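LPXTG cell wall surface protein (Streptococcus gordonii, PDB 4IGB) is a surface protein covalently tethered to the streptococcal cell wall, whose N-terminal N1 and N2 domains probably serve in adhesion. Local coordinates at residues 26-31 / 191-196; 324-329 / 415-420. All coordinates share one frame; numbering follows the deposited sequence.

Contact 1: residues 26-31 / 191-196; sequences LDIRKF and KLVMKP. With SO4 (sulfate ion), chain J.
Lys30 and Lys195 approach a single sulfate ion from the two segments, so that an anion, probably taken up from the crystallisation liquor, lies between two ammonium groups. Both bonds are weak: Lys30 NZ lies 3.2 Å from sulfate O2, and Lys195 NZ 3.5 Å from O1. Lys30 arrives fully extended, whereas Lys195 runs straight as far as CD and then bends twice (chi3 64°, chi4 61°), which turns its nitrogen to the anion. The two nitrogens stay 6.6 Å apart, Lys30 NZ to Lys195 NZ, and the sulfate probably offsets their charge. Lys30 is also paired with Glu146, Lys195 gives its stronger bond to Asn255, and the hydroxyl of Tyr286 binds the same sulfate.

Beside this polar end the segments meet through hydrocarbon alone. Ile28 and Val193 reach for each other tip to tip, CD1 of Ile28 4.1 Å from CG1 of Val193. Leu26 adds a second apolar touch, its CD2 4.2 Å from Lys195 CD, on the aliphatic part of the lysine. With the nearest CA atoms, those of Ile28 and Val193, 8.8 Å apart, the backbones do not pair. Strands 29-30 and 193-194 are each an edge strand of a different sheet, and the apolar contact, made mainly by residues flanking them, joins these two sheet edges within the mainly beta N-terminal domain.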
# COMPACT_ATOMS: atom_id res chain seq x y z
N LEU B 26 -10.11 8.16 5.83
CA LEU B 26 -8.80 7.68 6.25
C LEU B 26 -7.76 8.75 5.97
O LEU B 26 -7.84 9.46 4.98
CB LEU B 26 -8.43 6.42 5.46
CG LEU B 26 -8.65 5.02 6.03
CD1 LEU B 26 -9.67 5.00 7.13
CD2 LEU B 26 -9.01 4.04 4.91
N ASP B 27 -6.77 8.86 6.85
CA ASP B 27 -5.68 9.80 6.63
C ASP B 27 -4.42 9.09 6.13
O ASP B 27 -3.31 9.46 6.48
CB ASP B 27 -5.37 10.54 7.94
CG ASP B 27 -4.47 11.74 7.74
OD1 ASP B 27 -4.38 12.23 6.59
OD2 ASP B 27 -3.87 12.20 8.74
N ILE B 28 -4.59 8.06 5.32
CA ILE B 28 -3.41 7.34 4.84
C ILE B 28 -2.72 8.16 3.76
O ILE B 28 -3.28 9.12 3.23
CB ILE B 28 -3.75 5.93 4.36
CG1 ILE B 28 -4.78 5.98 3.24
CG2 ILE B 28 -4.24 5.09 5.53
CD1 ILE B 28 -5.22 4.63 2.75
N ARG B 29 -1.47 7.82 3.44
CA ARG B 29 -0.78 8.55 2.40
C ARG B 29 -1.07 7.96 1.03
O ARG B 29 -0.86 6.77 0.80
CB ARG B 29 0.72 8.52 2.61
CG ARG B 29 1.44 9.19 1.47
CD ARG B 29 2.88 9.45 1.81
NE ARG B 29 3.46 10.36 0.84
CZ ARG B 29 4.61 10.99 1.01
NH1 ARG B 29 5.30 10.81 2.14
NH2 ARG B 29 5.06 11.81 0.07
N LYS B 30 -1.53 8.80 0.12
CA LYS B 30 -1.75 8.38 -1.25
C LYS B 30 -0.54 8.80 -2.08
O LYS B 30 -0.20 9.98 -2.14
CB LYS B 30 -3.02 9.00 -1.82
CG LYS B 30 -3.43 8.48 -3.20
CD LYS B 30 -4.78 9.09 -3.62
CE LYS B 30 -5.45 8.24 -4.70
NZ LYS B 30 -6.64 8.94 -5.27
N PHE B 31 0.11 7.83 -2.72
CA PHE B 31 1.31 8.16 -3.48
C PHE B 31 0.98 8.94 -4.75
O PHE B 31 -0.14 8.90 -5.26
CB PHE B 31 2.07 6.88 -3.83
CG PHE B 31 2.76 6.24 -2.65
CD1 PHE B 31 3.71 6.95 -1.92
CD2 PHE B 31 2.47 4.94 -2.28
CE1 PHE B 31 4.35 6.37 -0.84
CE2 PHE B 31 3.11 4.35 -1.22
CZ PHE B 31 4.05 5.06 -0.49
N LYS B 191 4.45 -1.17 3.97
CA LYS B 191 3.40 -2.15 3.71
C LYS B 191 2.36 -1.57 2.78
O LYS B 191 1.58 -0.68 3.15
CB LYS B 191 2.78 -2.64 5.03
CG LYS B 191 3.80 -3.29 5.97
CD LYS B 191 4.52 -4.48 5.34
CE LYS B 191 5.71 -4.87 6.20
NZ LYS B 191 6.60 -5.87 5.53
N LEU B 192 2.34 -2.07 1.55
CA LEU B 192 1.48 -1.49 0.54
C LEU B 192 0.03 -1.56 0.96
O LEU B 192 -0.44 -2.60 1.37
CB LEU B 192 1.64 -2.24 -0.78
CG LEU B 192 0.69 -1.75 -1.86
CD1 LEU B 192 0.98 -0.29 -2.22
CD2 LEU B 192 0.77 -2.66 -3.10
N VAL B 193 -0.68 -0.45 0.81
CA VAL B 193 -2.12 -0.45 1.03
C VAL B 193 -2.87 -0.15 -0.25
O VAL B 193 -2.47 0.70 -1.06
CB VAL B 193 -2.53 0.56 2.13
CG1 VAL B 193 -4.05 0.75 2.17
CG2 VAL B 193 -1.98 0.11 3.47
N MET B 194 -3.95 -0.89 -0.47
CA MET B 194 -4.85 -0.61 -1.57
C MET B 194 -6.26 -0.38 -1.04
O MET B 194 -6.65 -0.95 -0.02
CB MET B 194 -4.84 -1.74 -2.58
CG MET B 194 -3.55 -1.80 -3.42
SD MET B 194 -3.68 -2.87 -4.88
CE MET B 194 -4.69 -1.85 -5.95
N LYS B 195 -7.01 0.47 -1.72
CA LYS B 195 -8.37 0.77 -1.28
C LYS B 195 -9.34 0.80 -2.46
O LYS B 195 -9.67 1.86 -2.98
CB LYS B 195 -8.40 2.11 -0.53
CG LYS B 195 -9.78 2.50 -0.01
CD LYS B 195 -9.74 3.82 0.75
CE LYS B 195 -9.34 4.97 -0.15
NZ LYS B 195 -10.31 5.15 -1.24
N PRO B 196 -9.79 -0.38 -2.90
CA PRO B 196 -10.74 -0.41 -4.02
C PRO B 196 -12.02 0.29 -3.59
O PRO B 196 -12.44 0.11 -2.45
CB PRO B 196 -11.04 -1.90 -4.20
CG PRO B 196 -10.08 -2.63 -3.33
CD PRO B 196 -9.62 -1.70 -2.27
S SO4 J . -8.58 8.87 -1.78
O1 SO4 J . -9.93 8.61 -1.28
O2 SO4 J . -8.20 7.82 -2.71
O3 SO4 J . -7.66 8.91 -0.65
O4 SO4 J . -8.56 10.14 -2.51

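Contact 2: residues 324-329 / 415-420; sequences KDILAA and LHVDNL
Ile326 carries the apolar part of the contact, using two branches against two residues of the opposing segment. Its CG2 lies 3.6 Å from Leu420 CD1, and its CD1 lies 4.1 Å from Val417 CG1; in both pairs the side chains cross obliquely. The isoleucine can serve both because CG1 stands between its backbone N and carbonyl carbon (chi1 54°), sending the extended CD1 to Val417 while CG2 is turned to Leu420. All three residues are buried, and Glu288 and Pro320 also touch Ile326.

Backbone bonding shapes the opposing surface. Val417 to Leu420 form a type II' beta turn, a tight connection between antiparallel strands 409-417 and 420-423 in the N2 domain, which belongs to the Adhesin clan. Leu420 N donates to Val417 O at 2.8 Å, while the return bond from Val417 N to Leu420 O is weak at 3.4 Å. This beta hairpin, with a two-residue loop, carries Val417 and Leu420 at the two ends of its turn, both directed at the loop that holds Ile326.

The polar link runs through a water, which donates to Ala328 O at 2.7 Å and to Asp418 OD2 at 2.6 Å. It thereby bridges a loop carbonyl to the carboxylate at the first corner of the turn. The same OD2 forms a salt bridge with Arg263, while OD1 accepts a hydrogen bond from Ser331 N; with both oxygens engaged, the carboxylate is probably held in orientation.

Charge pairing within segment 324-329 joins Lys324 NZ to Asp325 OD1 at 3.2 Å. The lysine nitrogen comes to the syn side of the carboxylate, 29° out of its plane.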
# COMPACT_ATOMS: atom_id res chain seq x y z
N LYS B 324 -7.50 6.34 11.38
CA LYS B 324 -7.09 7.62 10.80
C LYS B 324 -5.75 7.49 10.09
O LYS B 324 -5.68 7.55 8.86
CB LYS B 324 -7.02 8.70 11.88
CG LYS B 324 -6.50 10.06 11.42
CD LYS B 324 -6.26 10.99 12.62
CE LYS B 324 -5.78 12.37 12.20
NZ LYS B 324 -4.43 12.32 11.56
N ASP B 325 -4.68 7.31 10.86
CA ASP B 325 -3.33 7.12 10.32
C ASP B 325 -3.10 5.69 9.88
O ASP B 325 -2.43 5.45 8.88
CB ASP B 325 -2.29 7.48 11.37
CG ASP B 325 -2.42 8.90 11.85
OD1 ASP B 325 -2.64 9.78 11.00
OD2 ASP B 325 -2.29 9.14 13.07
N ILE B 326 -3.61 4.75 10.67
CA ILE B 326 -3.55 3.31 10.37
C ILE B 326 -4.97 2.76 10.29
O ILE B 326 -5.90 3.35 10.85
CB ILE B 326 -2.75 2.54 11.44
CG1 ILE B 326 -3.32 2.83 12.83
CG2 ILE B 326 -1.26 2.92 11.39
CD1 ILE B 326 -2.67 2.04 13.96
N LEU B 327 -5.13 1.63 9.59
CA LEU B 327 -6.46 1.13 9.24
C LEU B 327 -7.30 0.73 10.45
O LEU B 327 -8.54 0.78 10.39
CB LEU B 327 -6.36 -0.05 8.28
CG LEU B 327 -5.73 0.23 6.92
CD1 LEU B 327 -5.62 -1.06 6.14
CD2 LEU B 327 -6.55 1.26 6.15
N ALA B 328 -6.65 0.30 11.52
CA ALA B 328 -7.37 -0.14 12.72
C ALA B 328 -6.43 -0.22 13.90
O ALA B 328 -5.21 -0.15 13.75
CB ALA B 328 -8.02 -1.48 12.48
N ALA B 329 -7.02 -0.39 15.09
CA ALA B 329 -6.25 -0.44 16.31
C ALA B 329 -5.20 -1.54 16.21
O ALA B 329 -5.48 -2.63 15.72
CB ALA B 329 -7.17 -0.67 17.51
N LEU B 415 10.28 1.92 15.49
CA LEU B 415 8.95 1.66 16.04
C LEU B 415 8.26 0.64 15.16
O LEU B 415 8.30 0.74 13.94
CB LEU B 415 8.13 2.94 16.09
CG LEU B 415 6.66 2.84 16.51
CD1 LEU B 415 6.51 2.30 17.94
CD2 LEU B 415 6.00 4.22 16.39
N HIS B 416 7.65 -0.34 15.81
CA HIS B 416 6.78 -1.27 15.12
C HIS B 416 5.36 -1.12 15.66
O HIS B 416 5.15 -1.00 16.86
CB HIS B 416 7.27 -2.70 15.31
CG HIS B 416 8.64 -2.92 14.77
ND1 HIS B 416 8.87 -3.43 13.51
CD2 HIS B 416 9.86 -2.68 15.31
CE1 HIS B 416 10.17 -3.50 13.30
NE2 HIS B 416 10.80 -3.06 14.37
N VAL B 417 4.41 -1.13 14.74
CA VAL B 417 2.99 -1.10 15.03
C VAL B 417 2.41 -2.15 14.09
O VAL B 417 2.51 -2.00 12.88
CB VAL B 417 2.39 0.29 14.69
CG1 VAL B 417 0.87 0.28 14.85
CG2 VAL B 417 3.02 1.38 15.57
N ASP B 418 1.84 -3.23 14.63
CA ASP B 418 1.59 -4.45 13.85
C ASP B 418 2.82 -4.77 12.99
O ASP B 418 3.92 -4.86 13.52
CB ASP B 418 0.32 -4.34 13.01
CG ASP B 418 -0.93 -4.24 13.85
OD1 ASP B 418 -0.84 -4.48 15.08
OD2 ASP B 418 -2.01 -3.95 13.28
N ASN B 419 2.65 -4.93 11.68
CA ASN B 419 3.80 -5.21 10.80
C ASN B 419 4.38 -3.94 10.16
O ASN B 419 5.24 -4.02 9.29
CB ASN B 419 3.42 -6.22 9.70
CG ASN B 419 2.35 -5.69 8.77
OD1 ASN B 419 1.58 -4.80 9.14
ND2 ASN B 419 2.29 -6.24 7.54
N LEU B 420 3.91 -2.77 10.59
CA LEU B 420 4.47 -1.51 10.10
C LEU B 420 5.80 -1.21 10.79
O LEU B 420 6.08 -1.72 11.87
CB LEU B 420 3.51 -0.33 10.31
CG LEU B 420 2.10 -0.62 9.78
CD1 LEU B 420 1.15 0.53 10.06
CD2 LEU B 420 2.17 -0.95 8.27
O HOH W 1 -2.95 -1.58 13.11

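The centres of contacts 1 and 2 lie 12 Å apart, and the contacts follow in series: contact 1 closes within the N-terminal domain before contact 2 opens within N2. Their segments share no sheet, yet they touch directly. Asp27 OD2 of contact 1 forms a salt bridge with Lys324 NZ of contact 2 at 2.9 Å, and the lysine probably eases the closeness of Asp27 and Asp325. On the other segments, Lys191 CG packs on Leu420 CD2 at 3.7 Å. Both contacts therefore flank the junction between the domains, where these links join N1 to N2 and may limit their relative movement.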